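Local coordinates for protein NADP-dependent 2-hydroxyacid dehydrogenase (Rhizobium etli, PDB 4XCV) that binds NADPH and probably catalyses the NADP-dependent interconversion of 2-oxoacids and D-2-hydroxyacids, at residues V108-C111 with L112-L115; A157-V161 with M162-V166. All blocks are in the same frame, centred on the assembly; numbering follows the deposited sequence.

Overall arrangement
Both interactions are local, each within one continuous run of chain in the nucleotide-binding half of the protein, and their centres lie 11 Å apart. Interaction 1 is a turn of helix 100-116, almost wholly buried; interaction 2 is the end of helix 150-162 and its turn into strand 165-169, partly open to water. Regular backbone bonds and mostly apolar side chains carry the first, with Gln-110 and His-114 sharing Ser-257, whereas a glycine turn, a folded lysine and two waters carry the second. The two helices pack against each other where Val-108 and Cys-111 meet Leu-159, Met-162 and Phe-164; SG of Cys-111 is 3.8 Å from CD2 of Leu-159. Both interactions also touch the second subunit.

Interaction 1 of 2, residues V108-C111 with L112-L115; sequences VMQC and LMHL
Val-108 and Leu-112 sit one turn apart on helix 100-116 with their side chains alongside each other and running the same way, CG1 of the valine 3.7 Å from CD1 of the leucine. With CG of Leu-112 anti to its own carbonyl carbon (chi1 -66°), the branch leans back over the preceding turn, and CG comes 3.3 Å from the carbonyl O of Val-108. Cutting Leu-112 back to an alanine would probably cost CG1 of Val-108 its contact with CD1 and open a gap beside Phe-164, which the leucine also touches.

Round the helix, Gln-110 and Met-113 also lie side by side. A bend at chi3 (-54°) brings the methionine methyl back to the amide from one side of its plane, CE lying 3.2 Å from OE1. That oxygen is hydrogen-bonded to OG of Ser-257, which NE2 of His-114 also engages. The imidazole turns an edge toward the backbone, with CD2 3.2 Å from the carbonyl O of Gln-110, and it meets Phe-279 edge-to-face.

Beneath the side chains run four successive backbone bonds, beginning with Leu-112 N to Val-108 O at 2.8 Å. This is the i to i+4 ladder of a regular alpha-helix, here a largely buried turn of helix 100-116 in the nucleotide-binding domain that also lines the dimer interface, where Met-113 packs on Met-113 of the second subunit.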
loop_
_atom_site.group_PDB
_atom_site.type_symbol
_atom_site.label_atom_id
_atom_site.label_comp_id
_atom_site.label_asym_id
_atom_site.label_seq_id
_atom_site.Cartn_x
_atom_site.Cartn_y
_atom_site.Cartn_z
ATOM N N VAL A 108 -0.717 4.252 -3.885
ATOM C CA VAL A 108 -1.394 3.096 -3.296
ATOM C C VAL A 108 -1.207 3.098 -1.778
ATOM O O VAL A 108 -2.156 2.845 -1.025
ATOM C CB VAL A 108 -0.902 1.788 -3.926
ATOM C CG1 VAL A 108 -1.319 0.570 -3.114
ATOM C CG2 VAL A 108 -1.386 1.718 -5.358
ATOM N N MET A 109 0.014 3.404 -1.292
ATOM C CA MET A 109 0.243 3.442 0.150
ATOM C C MET A 109 -0.641 4.470 0.813
ATOM O O MET A 109 -1.239 4.171 1.843
ATOM C CB MET A 109 1.722 3.765 0.432
ATOM C CG MET A 109 2.090 3.649 1.902
ATOM S SD MET A 109 3.826 4.060 2.170
ATOM C CE MET A 109 3.774 5.771 1.797
ATOM N N GLN A 110 -0.749 5.662 0.239
ATOM C CA GLN A 110 -1.579 6.688 0.847
ATOM C C GLN A 110 -3.027 6.293 0.851
ATOM O O GLN A 110 -3.736 6.452 1.839
ATOM C CB GLN A 110 -1.415 8.027 0.139
ATOM C CG GLN A 110 0.016 8.587 0.224
ATOM C CD GLN A 110 0.475 8.974 1.604
ATOM O OE1 GLN A 110 -0.264 9.201 2.528
ATOM N NE2 GLN A 110 1.833 8.967 1.769
ATOM N N CYS A 111 -3.522 5.750 -0.252
ATOM C CA CYS A 111 -4.921 5.291 -0.278
ATOM C C CYS A 111 -5.183 4.202 0.728
ATOM O O CYS A 111 -6.227 4.221 1.392
ATOM C CB CYS A 111 -5.311 4.812 -1.696
ATOM S SG CYS A 111 -5.445 6.149 -2.917
ATOM N N LEU A 112 -4.245 3.265 0.867
ATOM C CA LEU A 112 -4.401 2.219 1.883
ATOM C C LEU A 112 -4.350 2.777 3.306
ATOM O O LEU A 112 -5.143 2.360 4.165
ATOM C CB LEU A 112 -3.386 1.093 1.683
ATOM C CG LEU A 112 -3.531 0.256 0.436
ATOM C CD1 LEU A 112 -2.305 -0.642 0.242
ATOM C CD2 LEU A 112 -4.783 -0.616 0.497
ATOM N N MET A 113 -3.462 3.734 3.567
ATOM C CA MET A 113 -3.376 4.289 4.914
ATOM C C MET A 113 -4.669 5.004 5.285
ATOM O O MET A 113 -5.103 4.968 6.446
ATOM C CB MET A 113 -2.149 5.209 5.061
ATOM C CG MET A 113 -0.851 4.434 5.104
ATOM S SD MET A 113 0.609 5.378 5.543
ATOM C CE MET A 113 0.527 6.699 4.340
ATOM N N HIS A 114 -5.306 5.657 4.342
ATOM C CA HIS A 114 -6.613 6.272 4.601
ATOM C C HIS A 114 -7.708 5.224 4.712
ATOM O O HIS A 114 -8.558 5.316 5.626
ATOM C CB HIS A 114 -6.949 7.297 3.537
ATOM C CG HIS A 114 -6.192 8.556 3.741
ATOM N ND1 HIS A 114 -6.483 9.432 4.764
ATOM C CD2 HIS A 114 -5.109 9.035 3.108
ATOM C CE1 HIS A 114 -5.611 10.429 4.712
ATOM N NE2 HIS A 114 -4.777 10.218 3.716
ATOM N N LEU A 115 -7.690 4.213 3.873
ATOM C CA LEU A 115 -8.688 3.155 3.947
ATOM C C LEU A 115 -8.636 2.452 5.298
ATOM O O LEU A 115 -9.701 2.162 5.898
ATOM C CB LEU A 115 -8.426 2.115 2.850
ATOM C CG LEU A 115 -9.400 0.949 2.797
ATOM C CD1 LEU A 115 -10.766 1.330 2.293
ATOM C CD2 LEU A 115 -8.831 -0.184 1.945
#

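Interaction 2 of 2, residues A157-V161 with M162-V166; sequences AKLKV and MGFNV
The carbonyl O of Leu-159 is gripped by two successive amides as the helix ends: Phe-164 N at 3.2 Å, and Gly-163 N in a weak bond. Gly-163 N also bonds to the carbonyl O of Lys-160 at 3.0 Å, approaching from above that carbonyl's plane. Gly-163 makes the reversal with a positive phi of 120°, at which a CB would be jammed against the carbonyl O of Met-162.

Phe-164, just past the glycine, crosses back over Leu-159. Its ring lies edge-on to the leucine's carbonyl, in plane with that oxygen, while CD2 of the ring packs 3.8 Å from CD2 of the leucine. Both rest against Val-143 of strand 142-146, with helix 100-116 as the other wall, burying the apolar side of the turn.

On the other side Lys-160 folds over the start of strand 165-169. CG of Lys-160 lies 3.7 Å from CG2 of Val-166, and the bend at chi2 (-72°) lays CD over the same methyl; a second bend at chi3 (-79°) turns the chain toward the waters. NZ of Lys-160 donates to a water at 2.9 Å, and that water also accepts from Val-166 N. A second water donates to the carbonyl O atoms of Lys-160 and Phe-164, each at 2.8 Å, tying the last helical turn to the residue that leads into the strand.

The 6-to-1 and 5-to-2 bonds with the positive phi at Gly-163 make this a Schellman motif, with its usual apolar contact between Leu-159 and Phe-164, closing the helix of a Rossmann-type beta-alpha-beta unit.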
loop_
_atom_site.group_PDB
_atom_site.type_symbol
_atom_site.label_atom_id
_atom_site.label_comp_id
_atom_site.label_asym_id
_atom_site.label_seq_id
_atom_site.Cartn_x
_atom_site.Cartn_y
_atom_site.Cartn_z
ATOM N N ALA A 157 -4.259 1.370 -12.549
ATOM C CA ALA A 157 -4.093 -0.060 -12.724
ATOM C C ALA A 157 -3.802 -0.736 -11.387
ATOM O O ALA A 157 -4.378 -1.813 -11.063
ATOM C CB ALA A 157 -3.023 -0.371 -13.739
ATOM N N LYS A 158 -2.922 -0.134 -10.595
ATOM C CA LYS A 158 -2.484 -0.763 -9.344
ATOM C C LYS A 158 -3.520 -0.638 -8.237
ATOM O O LYS A 158 -3.736 -1.606 -7.478
ATOM C CB LYS A 158 -1.119 -0.255 -8.962
ATOM C CG LYS A 158 -0.088 -0.837 -9.941
ATOM C CD LYS A 158 1.195 -0.105 -9.905
ATOM C CE LYS A 158 2.196 -0.826 -10.753
ATOM N NZ LYS A 158 3.418 -0.017 -10.868
ATOM N N LEU A 159 -4.217 0.506 -8.203
ATOM C CA LEU A 159 -5.334 0.638 -7.269
ATOM C C LEU A 159 -6.421 -0.401 -7.545
ATOM O O LEU A 159 -7.014 -0.925 -6.612
ATOM C CB LEU A 159 -5.920 2.057 -7.367
ATOM C CG LEU A 159 -5.051 3.156 -6.771
ATOM C CD1 LEU A 159 -5.539 4.508 -7.272
ATOM C CD2 LEU A 159 -5.089 3.133 -5.251
ATOM N N LYS A 160 -6.686 -0.650 -8.812
ATOM C CA LYS A 160 -7.694 -1.655 -9.187
ATOM C C LYS A 160 -7.294 -3.021 -8.716
ATOM O O LYS A 160 -8.114 -3.754 -8.172
ATOM C CB LYS A 160 -7.902 -1.650 -10.702
ATOM C CG LYS A 160 -8.813 -0.555 -11.176
ATOM C CD LYS A 160 -10.262 -0.807 -10.824
ATOM C CE LYS A 160 -10.892 -1.821 -11.797
ATOM N NZ LYS A 160 -12.123 -2.406 -11.192
ATOM N N VAL A 161 -6.031 -3.374 -8.881
ATOM C CA VAL A 161 -5.578 -4.704 -8.442
ATOM C C VAL A 161 -5.722 -4.833 -6.912
ATOM O O VAL A 161 -6.102 -5.883 -6.404
ATOM C CB VAL A 161 -4.123 -4.932 -8.845
ATOM C CG1 VAL A 161 -3.537 -6.093 -8.080
ATOM C CG2 VAL A 161 -4.025 -5.169 -10.361
ATOM N N MET A 162 -5.451 -3.757 -6.164
ATOM C CA MET A 162 -5.635 -3.823 -4.736
ATOM C C MET A 162 -7.088 -3.950 -4.311
ATOM O O MET A 162 -7.336 -4.295 -3.166
ATOM C CB MET A 162 -4.980 -2.588 -4.072
ATOM C CG MET A 162 -3.457 -2.587 -4.115
ATOM S SD MET A 162 -2.686 -4.122 -3.543
ATOM C CE MET A 162 -3.330 -4.209 -1.872
ATOM N N GLY A 163 -8.032 -3.638 -5.182
ATOM C CA GLY A 163 -9.426 -3.902 -4.928
ATOM C C GLY A 163 -10.303 -2.658 -4.921
ATOM O O GLY A 163 -11.504 -2.778 -4.800
ATOM N N PHE A 164 -9.718 -1.462 -5.016
ATOM C CA PHE A 164 -10.542 -0.247 -5.003
ATOM C C PHE A 164 -11.442 -0.195 -6.211
ATOM O O PHE A 164 -11.090 -0.670 -7.279
ATOM C CB PHE A 164 -9.657 0.995 -5.017
ATOM C CG PHE A 164 -8.949 1.255 -3.724
ATOM C CD1 PHE A 164 -9.622 1.855 -2.657
ATOM C CD2 PHE A 164 -7.615 0.908 -3.565
ATOM C CE1 PHE A 164 -8.970 2.137 -1.484
ATOM C CE2 PHE A 164 -6.959 1.143 -2.374
ATOM C CZ PHE A 164 -7.644 1.768 -1.338
ATOM N N ASN A 165 -12.596 0.439 -6.050
ATOM C CA ASN A 165 -13.335 0.913 -7.233
ATOM C C ASN A 165 -12.579 2.165 -7.673
ATOM O O ASN A 165 -12.196 2.962 -6.836
ATOM C CB ASN A 165 -14.796 1.220 -6.873
ATOM C CG ASN A 165 -15.607 1.546 -8.083
ATOM O OD1 ASN A 165 -15.618 0.785 -9.045
ATOM N ND2 ASN A 165 -16.248 2.679 -8.075
ATOM N N VAL A 166 -12.321 2.306 -8.966
ATOM C CA VAL A 166 -11.574 3.436 -9.466
ATOM C C VAL A 166 -12.313 4.072 -10.617
ATOM O O VAL A 166 -12.810 3.388 -11.485
ATOM C CB VAL A 166 -10.156 3.006 -9.924
ATOM C CG1 VAL A 166 -9.350 4.215 -10.385
ATOM C CG2 VAL A 166 -9.422 2.243 -8.813
HETATM O O HOH W 1 -13.422 0.130 -10.794
HETATM O O HOH W 2 -10.881 -3.326 -8.254
#